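Putative fructosamine-3-kinase (Thermobifida fusca YX, PDB 3F7W) probably acts as a small-molecule kinase of the fructosamine kinase family, transferring phosphate to sugar-modified amines, although its actual substrate is not established. Local coordinates at residues 28-32 against 43-48; 58-63 against 82-87; 65-69 against 189-193; 71-76 against 108-112. One frame throughout, in Å; residues are numbered along the deposited sequence.

Contact 1: 28-32 against 43-48. With EDO (1,2-ethanediol), chain G.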
loop_
_atom_site.group_PDB
_atom_site.type_symbol
_atom_site.label_atom_id
_atom_site.label_comp_id
_atom_site.label_asym_id
_atom_site.label_seq_id
_atom_site.Cartn_x
_atom_site.Cartn_y
_atom_site.Cartn_z
ATOM N N ARG A 28 12.387 9.102 4.865
ATOM C CA ARG A 28 12.777 10.416 5.386
ATOM C C ARG A 28 12.329 10.640 6.846
ATOM O O ARG A 28 12.519 11.734 7.385
ATOM C CB ARG A 28 12.165 11.539 4.512
ATOM C CG ARG A 28 11.832 11.200 3.027
ATOM C CD ARG A 28 13.075 10.962 2.171
ATOM N NE ARG A 28 12.946 11.612 0.860
ATOM C CZ ARG A 28 13.228 11.067 -0.322
ATOM N NH1 ARG A 28 13.683 9.822 -0.431
ATOM N NH2 ARG A 28 13.059 11.798 -1.422
ATOM N N TRP A 29 11.737 9.628 7.479
ATOM C CA TRP A 29 11.167 9.786 8.826
ATOM C C TRP A 29 11.652 8.702 9.783
ATOM O O TRP A 29 12.195 7.678 9.361
ATOM C CB TRP A 29 9.646 9.828 8.777
ATOM C CG TRP A 29 9.069 8.789 7.950
ATOM C CD1 TRP A 29 8.649 7.553 8.354
ATOM C CD2 TRP A 29 8.844 8.864 6.537
ATOM N NE1 TRP A 29 8.152 6.855 7.268
ATOM C CE2 TRP A 29 8.284 7.627 6.138
ATOM C CE3 TRP A 29 9.052 9.861 5.576
ATOM C CZ2 TRP A 29 7.923 7.359 4.803
ATOM C CZ3 TRP A 29 8.705 9.596 4.239
ATOM C CH2 TRP A 29 8.149 8.350 3.869
ATOM N N HIS A 30 11.490 8.977 11.069
ATOM C CA HIS A 30 11.954 8.122 12.129
ATOM C C HIS A 30 10.778 7.384 12.767
ATOM O O HIS A 30 9.650 7.893 12.765
ATOM C CB HIS A 30 12.669 8.982 13.164
ATOM C CG HIS A 30 13.836 9.734 12.595
ATOM N ND1 HIS A 30 15.131 9.267 12.666
ATOM C CD2 HIS A 30 13.896 10.898 11.906
ATOM C CE1 HIS A 30 15.940 10.121 12.062
ATOM N NE2 HIS A 30 15.214 11.114 11.584
ATOM N N LEU A 31 11.050 6.198 13.322
ATOM C CA LEU A 31 10.010 5.335 13.907
ATOM C C LEU A 31 10.220 5.142 15.396
ATOM O O LEU A 31 11.364 5.078 15.895
ATOM C CB LEU A 31 10.015 3.970 13.208
ATOM C CG LEU A 31 10.039 4.005 11.680
ATOM C CD1 LEU A 31 10.029 2.571 11.087
ATOM C CD2 LEU A 31 8.865 4.814 11.196
ATOM N N TYR A 32 9.116 5.062 16.129
ATOM C CA TYR A 32 9.171 4.965 17.577
ATOM C C TYR A 32 8.038 4.099 18.110
ATOM O O TYR A 32 6.957 4.076 17.537
ATOM C CB TYR A 32 9.048 6.338 18.240
ATOM C CG TYR A 32 10.057 7.337 17.778
ATOM C CD1 TYR A 32 9.792 8.159 16.688
ATOM C CD2 TYR A 32 11.291 7.467 18.425
ATOM C CE1 TYR A 32 10.751 9.082 16.234
ATOM C CE2 TYR A 32 12.242 8.386 17.989
ATOM C CZ TYR A 32 11.964 9.184 16.890
ATOM O OH TYR A 32 12.906 10.082 16.471
ATOM N N PHE A 43 2.525 3.238 17.848
ATOM C CA PHE A 43 3.544 3.286 16.810
ATOM C C PHE A 43 3.516 4.715 16.257
ATOM O O PHE A 43 2.471 5.185 15.831
ATOM C CB PHE A 43 3.269 2.278 15.711
ATOM C CG PHE A 43 4.286 2.313 14.582
ATOM C CD1 PHE A 43 5.607 2.066 14.835
ATOM C CD2 PHE A 43 3.892 2.518 13.272
ATOM C CE1 PHE A 43 6.538 2.071 13.812
ATOM C CE2 PHE A 43 4.842 2.514 12.244
ATOM C CZ PHE A 43 6.153 2.302 12.536
ATOM N N VAL A 44 4.666 5.374 16.251
ATOM C CA VAL A 44 4.735 6.797 15.884
ATOM C C VAL A 44 5.802 6.980 14.797
ATOM O O VAL A 44 6.947 6.496 14.945
ATOM C CB VAL A 44 5.029 7.666 17.119
ATOM C CG1 VAL A 44 5.174 9.141 16.764
ATOM C CG2 VAL A 44 3.934 7.444 18.246
ATOM N N LYS A 45 5.395 7.617 13.700
ATOM C CA LYS A 45 6.310 8.102 12.660
ATOM C C LYS A 45 6.465 9.593 12.878
ATOM O O LYS A 45 5.489 10.304 13.197
ATOM C CB LYS A 45 5.765 7.894 11.257
ATOM C CG LYS A 45 5.492 6.495 10.874
ATOM C CD LYS A 45 4.869 6.409 9.504
ATOM C CE LYS A 45 4.565 4.952 9.145
ATOM N NZ LYS A 45 4.180 4.850 7.708
ATOM N N ALA A 46 7.675 10.081 12.702
ATOM C CA ALA A 46 7.932 11.508 12.912
ATOM C C ALA A 46 9.064 11.980 12.016
ATOM O O ALA A 46 10.123 11.373 11.966
ATOM C CB ALA A 46 8.274 11.794 14.379
ATOM N N LEU A 47 8.827 13.094 11.335
ATOM C CA LEU A 47 9.883 13.825 10.684
ATOM C C LEU A 47 10.689 14.561 11.757
ATOM O O LEU A 47 10.145 14.919 12.791
ATOM C CB LEU A 47 9.286 14.848 9.737
ATOM C CG LEU A 47 8.665 14.233 8.497
ATOM C CD1 LEU A 47 7.694 15.224 7.846
ATOM C CD2 LEU A 47 9.812 13.882 7.601
ATOM N N PRO A 48 11.979 14.765 11.524
ATOM C CA PRO A 48 12.728 15.521 12.537
ATOM C C PRO A 48 12.167 16.942 12.661
ATOM O O PRO A 48 11.658 17.491 11.682
ATOM C CB PRO A 48 14.163 15.537 11.992
ATOM C CG PRO A 48 14.218 14.523 10.921
ATOM C CD PRO A 48 12.818 14.354 10.391
HETATM C C1 EDO G . 5.228 8.360 6.297
HETATM O O1 EDO G . 5.374 6.987 5.910
HETATM C C2 EDO G . 4.235 8.990 5.373
HETATM O O2 EDO G . 3.014 8.374 5.702
HETATM O O HOH W 1 7.191 4.047 7.397
#
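Leu31 lays CD2 against the aliphatic part of Lys45, 3.8 Å from its CG, and against the Phe43 ring, 3.9 Å from CZ. All three belong to a beta hairpin in the antiparallel sheet of a protein-kinase-like N-terminal lobe. The axes of 29-32 and 43-46 approach to 4.7 Å, with their directions 161° apart. Two hydrogen-bonded pairs hold them: His30 N to Ala46 O and Ala46 N to His30 O, then Tyr32 N to Val44 O and Val44 N to Tyr32 O, all 2.9 Å. Between these lies the non-hydrogen-bonded pair Leu31–Lys45. On the other face, Tyr32 CE1 sits 4.1 Å from Ala46 CB, and helix 3-13 packs nearby. Lys45 is extended, so its amine reaches well beyond the sheet to salt bridges with Glu61 and Asp211, consistent with the invariant lysine of kinase folds. A water joins this amine to the indole of Trp29, accepting from Lys45 NZ at 3.1 Å and from Trp29 NE1 at 3.0 Å.

Contact 2: 58-63 against 82-87. With EDO (1,2-ethanediol), chain G; EDO (1,2-ethanediol), chain F.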
loop_
_atom_site.group_PDB
_atom_site.type_symbol
_atom_site.label_atom_id
_atom_site.label_comp_id
_atom_site.label_asym_id
_atom_site.label_seq_id
_atom_site.Cartn_x
_atom_site.Cartn_y
_atom_site.Cartn_z
ATOM N N PHE A 58 2.273 12.964 5.160
ATOM C CA PHE A 58 1.654 12.326 6.319
ATOM C C PHE A 58 0.134 12.334 6.198
ATOM O O PHE A 58 -0.512 11.359 6.575
ATOM C CB PHE A 58 2.122 12.970 7.624
ATOM C CG PHE A 58 3.456 12.459 8.090
ATOM C CD1 PHE A 58 4.560 12.479 7.243
ATOM C CD2 PHE A 58 3.638 11.996 9.364
ATOM C CE1 PHE A 58 5.806 11.995 7.665
ATOM C CE2 PHE A 58 4.899 11.519 9.785
ATOM C CZ PHE A 58 5.958 11.502 8.924
ATOM N N ARG A 59 -0.413 13.413 5.658
ATOM C CA ARG A 59 -1.840 13.510 5.408
ATOM C C ARG A 59 -2.368 12.333 4.591
ATOM O O ARG A 59 -3.425 11.786 4.885
ATOM C CB ARG A 59 -2.130 14.811 4.679
ATOM C CG ARG A 59 -3.543 14.935 4.120
ATOM C CD ARG A 59 -3.733 16.320 3.549
ATOM N NE ARG A 59 -3.748 17.298 4.630
ATOM C CZ ARG A 59 -4.844 17.783 5.205
ATOM N NH1 ARG A 59 -6.049 17.402 4.798
ATOM N NH2 ARG A 59 -4.727 18.653 6.198
ATOM N N ALA A 60 -1.634 11.950 3.553
ATOM C CA ALA A 60 -2.069 10.854 2.684
ATOM C C ALA A 60 -2.233 9.559 3.475
ATOM O O ALA A 60 -3.196 8.788 3.256
ATOM C CB ALA A 60 -1.033 10.655 1.517
ATOM N N GLU A 61 -1.301 9.301 4.384
ATOM C CA GLU A 61 -1.372 8.113 5.214
ATOM C C GLU A 61 -2.495 8.252 6.285
ATOM O O GLU A 61 -3.248 7.308 6.470
ATOM C CB GLU A 61 -0.040 7.777 5.865
ATOM C CG GLU A 61 -0.125 6.381 6.573
ATOM C CD GLU A 61 1.156 5.804 7.100
ATOM O OE1 GLU A 61 2.246 6.260 6.742
ATOM O OE2 GLU A 61 1.049 4.844 7.906
ATOM N N ALA A 62 -2.583 9.395 6.960
ATOM C CA ALA A 62 -3.621 9.583 8.016
ATOM C C ALA A 62 -5.022 9.427 7.400
ATOM O O ALA A 62 -5.900 8.715 7.952
ATOM C CB ALA A 62 -3.472 10.941 8.731
ATOM N N LEU A 63 -5.248 10.109 6.281
ATOM C CA LEU A 63 -6.551 10.058 5.604
ATOM C C LEU A 63 -6.792 8.679 5.015
ATOM O O LEU A 63 -7.922 8.153 5.046
ATOM C CB LEU A 63 -6.679 11.147 4.550
ATOM C CG LEU A 63 -6.668 12.617 5.058
ATOM C CD1 LEU A 63 -7.046 13.585 3.938
ATOM C CD2 LEU A 63 -7.594 12.810 6.254
ATOM N N TRP A 82 -2.470 12.981 14.442
ATOM C CA TRP A 82 -1.516 13.281 13.397
ATOM C C TRP A 82 -1.462 14.759 13.044
ATOM O O TRP A 82 -2.400 15.529 13.319
ATOM C CB TRP A 82 -1.853 12.466 12.151
ATOM C CG TRP A 82 -3.073 12.937 11.445
ATOM C CD1 TRP A 82 -4.385 12.643 11.758
ATOM C CD2 TRP A 82 -3.116 13.810 10.323
ATOM N NE1 TRP A 82 -5.221 13.263 10.876
ATOM C CE2 TRP A 82 -4.478 13.993 9.987
ATOM C CE3 TRP A 82 -2.137 14.445 9.551
ATOM C CZ2 TRP A 82 -4.882 14.775 8.904
ATOM C CZ3 TRP A 82 -2.547 15.246 8.465
ATOM C CH2 TRP A 82 -3.899 15.414 8.170
ATOM N N ASP A 83 -0.352 15.134 12.420
ATOM C CA ASP A 83 -0.214 16.419 11.743
ATOM C C ASP A 83 0.776 16.211 10.625
ATOM O O ASP A 83 1.138 15.086 10.330
ATOM C CB ASP A 83 0.184 17.536 12.702
ATOM C CG ASP A 83 1.567 17.342 13.325
ATOM O OD1 ASP A 83 2.388 16.549 12.829
ATOM O OD2 ASP A 83 1.788 18.032 14.333
ATOM N N ASP A 84 1.212 17.283 9.964
ATOM C CA ASP A 84 2.079 17.112 8.789
ATOM C C ASP A 84 3.460 16.553 9.151
ATOM O O ASP A 84 4.209 16.169 8.257
ATOM C CB ASP A 84 2.276 18.428 8.039
ATOM C CG ASP A 84 1.000 18.947 7.408
ATOM O OD1 ASP A 84 0.149 18.143 6.981
ATOM O OD2 ASP A 84 0.853 20.181 7.347
ATOM N N ARG A 85 3.791 16.544 10.439
ATOM C CA ARG A 85 5.139 16.101 10.913
ATOM C C ARG A 85 5.135 14.736 11.647
ATOM O O ARG A 85 6.209 14.157 11.879
ATOM C CB ARG A 85 5.701 17.100 11.944
ATOM C CG ARG A 85 5.488 18.586 11.710
ATOM C CD ARG A 85 6.311 19.065 10.547
ATOM N NE ARG A 85 7.730 18.782 10.743
ATOM C CZ ARG A 85 8.650 18.927 9.798
ATOM N NH1 ARG A 85 8.320 19.335 8.572
ATOM N NH2 ARG A 85 9.888 18.624 10.065
ATOM N N THR A 86 3.946 14.286 12.085
ATOM C CA THR A 86 3.824 13.234 13.116
ATOM C C THR A 86 2.576 12.396 12.823
ATOM O O THR A 86 1.523 12.928 12.445
ATOM C CB THR A 86 3.674 13.828 14.503
ATOM O OG1 THR A 86 4.562 14.941 14.662
ATOM C CG2 THR A 86 3.938 12.803 15.612
ATOM N N LEU A 87 2.708 11.090 12.964
ATOM C CA LEU A 87 1.573 10.196 12.831
ATOM C C LEU A 87 1.697 9.142 13.938
ATOM O O LEU A 87 2.707 8.444 14.012
ATOM C CB LEU A 87 1.554 9.566 11.433
ATOM C CG LEU A 87 0.500 8.508 11.104
ATOM C CD1 LEU A 87 -0.918 9.012 11.340
ATOM C CD2 LEU A 87 0.656 7.988 9.643
HETATM C C1 EDO G . 5.228 8.360 6.297
HETATM O O1 EDO G . 5.374 6.987 5.910
HETATM C C2 EDO G . 4.235 8.990 5.373
HETATM O O2 EDO G . 3.014 8.374 5.702
HETATM C C1 EDO F . -8.675 11.040 11.075
HETATM O O1 EDO F . -7.454 10.907 11.807
HETATM C C2 EDO F . -8.468 11.898 9.836
HETATM O O2 EDO F . -8.218 13.231 10.284
HETATM O O HOH W 2 3.607 15.572 5.589
HETATM O O HOH W 3 0.935 16.020 5.353
HETATM O O HOH W 4 -0.942 18.603 4.790
#
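Helix 57-68, which probably corresponds to helix C of protein kinases, rests here on the hairpin of strands 79-83 and 86-90, and the rotamers show how a helix is seated on a sheet. Phe58, in the m rotamer, directs its ring into the turn: CE2 lies 3.6 Å from Arg85 O, and CD2 lies 3.8 Å from Leu87 CB. One turn on, Ala62 is small enough for CB to settle over the face of Trp82, a CH-pi contact 3.3 Å from the centroid of the five-membered ring. The p rotamer of Trp82 lays the indole beneath the helix, where CZ3 is 3.8 Å from Arg59 CB. Leu87, with chi1 t and chi2 p, places CD1 4.1 Å from Ala62 CB and CD2 3.4 Å from Glu61 CD. The extended t,t chain of Glu61 carries OE1 onward to the salt bridge with Lys45 NZ and to an ethanediol, probably from the crystallisation liquor. Asp83, in p, accepts from Arg85 N at OD1 (2.8 Å), an Asx turn that shapes the hairpin end. Waters make the polar links: one accepts from Phe58 N (3.0 Å) and donates to Asp84 O (2.8 Å), and two more join Arg59 to Asp84 OD1. With no direct hydrogen bond across the interface, helix and hairpin cohere through apolar packing and solvent bridges.

Contact 3: 65-69 against 189-193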
loop_
_atom_site.group_PDB
_atom_site.type_symbol
_atom_site.label_atom_id
_atom_site.label_comp_id
_atom_site.label_asym_id
_atom_site.label_seq_id
_atom_site.Cartn_x
_atom_site.Cartn_y
_atom_site.Cartn_z
ATOM N N LEU A 65 -5.529 5.806 6.109
ATOM C CA LEU A 65 -5.831 4.888 7.214
ATOM C C LEU A 65 -7.294 5.033 7.671
ATOM O O LEU A 65 -7.986 4.022 7.902
ATOM C CB LEU A 65 -4.881 5.111 8.392
ATOM C CG LEU A 65 -3.449 4.602 8.301
ATOM C CD1 LEU A 65 -2.531 5.198 9.408
ATOM C CD2 LEU A 65 -3.389 3.057 8.295
ATOM N N ASP A 66 -7.775 6.273 7.772
ATOM C CA ASP A 66 -9.144 6.518 8.212
ATOM C C ASP A 66 -10.133 5.942 7.228
ATOM O O ASP A 66 -11.133 5.337 7.595
ATOM C CB ASP A 66 -9.380 8.020 8.416
ATOM C CG ASP A 66 -10.827 8.357 8.750
ATOM O OD1 ASP A 66 -11.269 8.035 9.851
ATOM O OD2 ASP A 66 -11.495 8.961 7.906
ATOM N N TRP A 67 -9.863 6.162 5.957
ATOM C CA TRP A 67 -10.755 5.751 4.900
ATOM C C TRP A 67 -10.753 4.240 4.708
ATOM O O TRP A 67 -11.798 3.608 4.524
ATOM C CB TRP A 67 -10.342 6.492 3.633
ATOM C CG TRP A 67 -11.175 6.220 2.395
ATOM C CD1 TRP A 67 -12.410 6.734 2.099
ATOM C CD2 TRP A 67 -10.772 5.459 1.247
ATOM N NE1 TRP A 67 -12.826 6.285 0.857
ATOM C CE2 TRP A 67 -11.831 5.520 0.306
ATOM C CE3 TRP A 67 -9.618 4.737 0.922
ATOM C CZ2 TRP A 67 -11.762 4.886 -0.942
ATOM C CZ3 TRP A 67 -9.559 4.097 -0.299
ATOM C CH2 TRP A 67 -10.608 4.191 -1.224
ATOM N N LEU A 68 -9.586 3.635 4.755
ATOM C CA LEU A 68 -9.459 2.215 4.558
ATOM C C LEU A 68 -9.977 1.405 5.735
ATOM O O LEU A 68 -10.383 0.234 5.574
ATOM C CB LEU A 68 -7.965 1.937 4.283
ATOM C CG LEU A 68 -7.492 0.686 3.632
ATOM C CD1 LEU A 68 -8.033 0.604 2.166
ATOM C CD2 LEU A 68 -5.938 0.708 3.735
ATOM N N GLY A 69 -10.066 2.037 6.907
ATOM C CA GLY A 69 -10.316 1.336 8.151
ATOM C C GLY A 69 -11.782 1.100 8.490
ATOM O O GLY A 69 -12.072 0.562 9.530
ATOM N N ALA A 189 -12.367 -0.744 -5.710
ATOM C CA ALA A 189 -12.225 -1.247 -4.358
ATOM C C ALA A 189 -11.449 -0.244 -3.491
ATOM O O ALA A 189 -10.702 0.582 -4.010
ATOM C CB ALA A 189 -11.490 -2.579 -4.393
ATOM N N ARG A 190 -11.643 -0.318 -2.175
ATOM C CA ARG A 190 -10.783 0.395 -1.240
ATOM C C ARG A 190 -9.533 -0.444 -1.032
ATOM O O ARG A 190 -9.540 -1.400 -0.257
ATOM C CB ARG A 190 -11.463 0.643 0.113
ATOM C CG ARG A 190 -12.660 1.504 0.032
ATOM C CD ARG A 190 -12.999 2.166 1.349
ATOM N NE ARG A 190 -14.282 2.766 1.166
ATOM C CZ ARG A 190 -14.813 3.688 1.940
ATOM N NH1 ARG A 190 -14.191 4.106 3.039
ATOM N NH2 ARG A 190 -16.011 4.149 1.624
ATOM N N ILE A 191 -8.472 -0.094 -1.729
ATOM C CA ILE A 191 -7.241 -0.882 -1.668
ATOM C C ILE A 191 -6.166 -0.241 -0.824
ATOM O O ILE A 191 -6.068 1.003 -0.724
ATOM C CB ILE A 191 -6.685 -1.268 -3.093
ATOM C CG1 ILE A 191 -6.058 -0.089 -3.851
ATOM C CG2 ILE A 191 -7.801 -1.986 -3.894
ATOM C CD1 ILE A 191 -5.173 -0.531 -5.097
ATOM N N HIS A 192 -5.344 -1.109 -0.239
ATOM C CA HIS A 192 -4.196 -0.711 0.560
ATOM C C HIS A 192 -3.138 0.051 -0.302
ATOM O O HIS A 192 -2.607 1.082 0.114
ATOM C CB HIS A 192 -3.612 -1.955 1.236
ATOM C CG HIS A 192 -2.390 -1.691 2.047
ATOM N ND1 HIS A 192 -1.141 -1.580 1.476
ATOM C CD2 HIS A 192 -2.214 -1.549 3.383
ATOM C CE1 HIS A 192 -0.249 -1.355 2.429
ATOM N NE2 HIS A 192 -0.875 -1.332 3.594
ATOM N N GLY A 193 -2.819 -0.489 -1.469
ATOM C CA GLY A 193 -1.947 0.158 -2.447
ATOM C C GLY A 193 -0.468 -0.182 -2.380
ATOM O O GLY A 193 0.271 0.156 -3.296
#
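The last turn of helix 57-68 meets the short strand 189-191, with Leu68 and Arg190 closest at 6.2 Å between CA atoms. The helix ends with a weak hydrogen bond from Gly69 N to Leu65 O (3.0 Å). After the strand the chain bends at His192, whose backbone is helical, and passes through Gly193 at positive phi. Arg190 dominates the side-chain contact. Its guanidinium lies flat on the Trp67 indole, planes 9° apart and centres at 3.9 Å, in a cation-pi stack, while CD makes a CH-pi contact 3.8 Å from the centroid of the six-membered ring. Arg190 NH1 also donates to Trp67 O at 2.9 Å, so one residue grips both ring and backbone. Leu68 extends CD1 to within 3.5 Å of Ile191 O. The sequence His192-Gly193-Asp194 resembles the start of a kinase catalytic loop, whose aspartate is the usual base in relatives. Around the pair, Arg190 NE bonds Gly116 O just beyond helix 99-114, Trp124 meets Trp67 edge-to-face, Leu68 touches Met112 of helix 99-114, and Ile191 packs on helix 219-229.

Contact 4: 71-76 against 108-112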
loop_
_atom_site.group_PDB
_atom_site.type_symbol
_atom_site.label_atom_id
_atom_site.label_comp_id
_atom_site.label_asym_id
_atom_site.label_seq_id
_atom_site.Cartn_x
_atom_site.Cartn_y
_atom_site.Cartn_z
ATOM N N SER A 71 -14.186 -0.949 7.625
ATOM C CA SER A 71 -14.864 -2.222 7.358
ATOM C C SER A 71 -14.893 -3.153 8.550
ATOM O O SER A 71 -14.126 -2.997 9.507
ATOM C CB SER A 71 -14.206 -2.909 6.169
ATOM O OG SER A 71 -12.845 -3.191 6.450
ATOM N N PHE A 72 -15.764 -4.162 8.471
ATOM C CA PHE A 72 -15.918 -5.150 9.565
ATOM C C PHE A 72 -14.642 -5.970 9.715
ATOM O O PHE A 72 -14.142 -6.498 8.723
ATOM C CB PHE A 72 -17.072 -6.094 9.292
ATOM C CG PHE A 72 -17.397 -7.010 10.448
ATOM C CD1 PHE A 72 -17.974 -6.520 11.617
ATOM C CD2 PHE A 72 -17.125 -8.356 10.367
ATOM C CE1 PHE A 72 -18.273 -7.354 12.668
ATOM C CE2 PHE A 72 -17.411 -9.207 11.422
ATOM C CZ PHE A 72 -17.995 -8.702 12.578
ATOM N N GLY A 73 -14.161 -6.121 10.951
ATOM C CA GLY A 73 -12.900 -6.806 11.219
ATOM C C GLY A 73 -11.717 -6.152 10.536
ATOM O O GLY A 73 -10.757 -6.840 10.155
ATOM N N SER A 74 -11.775 -4.834 10.385
ATOM C CA SER A 74 -10.742 -4.080 9.704
ATOM C C SER A 74 -9.344 -4.494 10.161
ATOM O O SER A 74 -9.065 -4.549 11.384
ATOM C CB SER A 74 -10.860 -2.575 9.977
ATOM O OG SER A 74 -9.777 -1.893 9.350
ATOM N N PRO A 75 -8.442 -4.740 9.205
ATOM C CA PRO A 75 -7.044 -5.007 9.564
ATOM C C PRO A 75 -6.196 -3.719 9.665
ATOM O O PRO A 75 -4.998 -3.808 9.794
ATOM C CB PRO A 75 -6.552 -5.868 8.386
ATOM C CG PRO A 75 -7.318 -5.357 7.255
ATOM C CD PRO A 75 -8.647 -4.831 7.753
ATOM N N VAL A 76 -6.823 -2.543 9.643
ATOM C CA VAL A 76 -6.114 -1.259 9.581
ATOM C C VAL A 76 -5.936 -0.718 10.997
ATOM O O VAL A 76 -6.914 -0.633 11.748
ATOM C CB VAL A 76 -6.947 -0.226 8.750
ATOM C CG1 VAL A 76 -6.204 1.108 8.626
ATOM C CG2 VAL A 76 -7.269 -0.794 7.376
ATOM N N GLN A 108 -10.900 -10.527 6.167
ATOM C CA GLN A 108 -10.649 -9.142 6.507
ATOM C C GLN A 108 -10.396 -8.303 5.267
ATOM O O GLN A 108 -10.935 -7.199 5.129
ATOM C CB GLN A 108 -9.445 -9.004 7.448
ATOM C CG GLN A 108 -9.598 -9.565 8.862
ATOM C CD GLN A 108 -8.344 -9.377 9.670
ATOM O OE1 GLN A 108 -7.347 -10.130 9.509
ATOM N NE2 GLN A 108 -8.327 -8.309 10.488
ATOM N N LEU A 109 -9.539 -8.802 4.389
ATOM C CA LEU A 109 -9.214 -8.082 3.157
ATOM C C LEU A 109 -10.399 -7.942 2.210
ATOM O O LEU A 109 -10.567 -6.905 1.574
ATOM C CB LEU A 109 -8.067 -8.792 2.405
ATOM C CG LEU A 109 -6.612 -8.611 2.834
ATOM C CD1 LEU A 109 -5.727 -9.478 1.872
ATOM C CD2 LEU A 109 -6.179 -7.143 2.827
ATOM N N ALA A 110 -11.188 -9.006 2.061
ATOM C CA ALA A 110 -12.388 -8.949 1.251
ATOM C C ALA A 110 -13.340 -7.844 1.741
ATOM O O ALA A 110 -13.863 -7.088 0.938
ATOM C CB ALA A 110 -13.115 -10.344 1.230
ATOM N N ALA A 111 -13.578 -7.762 3.047
ATOM C CA ALA A 111 -14.503 -6.755 3.587
ATOM C C ALA A 111 -13.938 -5.337 3.379
ATOM O O ALA A 111 -14.670 -4.405 3.068
ATOM C CB ALA A 111 -14.775 -7.009 5.067
HETATM N N MSE A 112 -12.622 -5.218 3.535
HETATM C CA MSE A 112 -11.910 -3.961 3.336
HETATM C C MSE A 112 -12.120 -3.497 1.891
HETATM O O MSE A 112 -12.580 -2.377 1.672
HETATM C CB MSE A 112 -10.401 -4.096 3.605
HETATM C CG MSE A 112 -9.611 -2.811 3.384
HETATM SE SE MSE A 112 -7.738 -3.094 3.763
HETATM C CE MSE A 112 -7.316 -3.748 1.970
HETATM O O HOH W 5 -12.112 -5.730 6.999
#
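This is a loop-on-helix contact between the lobes of a protein-kinase-like fold: the segment 71-76, leading from helix 57-68 to strand 79-83, lies on helix 99-114. It is consistent with the link in protein kinases where the loop between helix C and strand 4 packs on helix E, and it illustrates how irregular chain can be fixed to a helix by one direct hydrogen bond and a bridging water. A type II turn from Ser71 to Ser74 folds the loop, with Gly73 at its third position, where positive phi suits glycine. The turn presents Gly73 O to Gln108, whose NE2 donates to it at 2.9 Å; the same amide uses OE1 to accept from Ala207 N, tying the helix and turn to strand 206-209. Beyond the turn, Ser74 OG accepts from Val76 N at 3.0 Å, forming an ST turn. Apolar contacts follow: the selenium SE of Met112, a selenomethionine, lies 4.2 Å from Pro75 CG and 4.3 Å from Val76 CG2. Ala111 CB makes van der Waals contact with the carbonyl Phe72 O at 3.7 Å. Val76 also touches Leu65 and Leu68, so the end of the loop packs against both helices. Ser71, in p, brings OG to 3.3 Å from Met112 CA. A single water completes the junction, accepting from Ser71 OG at 2.7 Å and donating to Phe72 O at 2.8 Å and to Gln108 O at 2.7 Å.

In the fold
Read along the chain, the four contacts run from the sheet of the N-terminal lobe into the C-terminal lobe. Contact 1 closes before contact 2 opens; their centres lie about 11 Å apart, strands 41-46 and 86-90, one from each, are neighbours in the sheet, and the Lys45–Glu61 salt bridge links them. Contacts 2 and 3 both use helix 57-68, with centres about 15 Å apart, and their segments alternate in sequence. Contact 4 is nested inside the loop closed by contact 3, centres about 9 Å apart, whereas the centres of contacts 1 and 4 are about 26 Å apart. Helix 57-68, shared by contacts 2 and 3, connects the sheet with the strand that precedes the probable catalytic loop, as in related kinases.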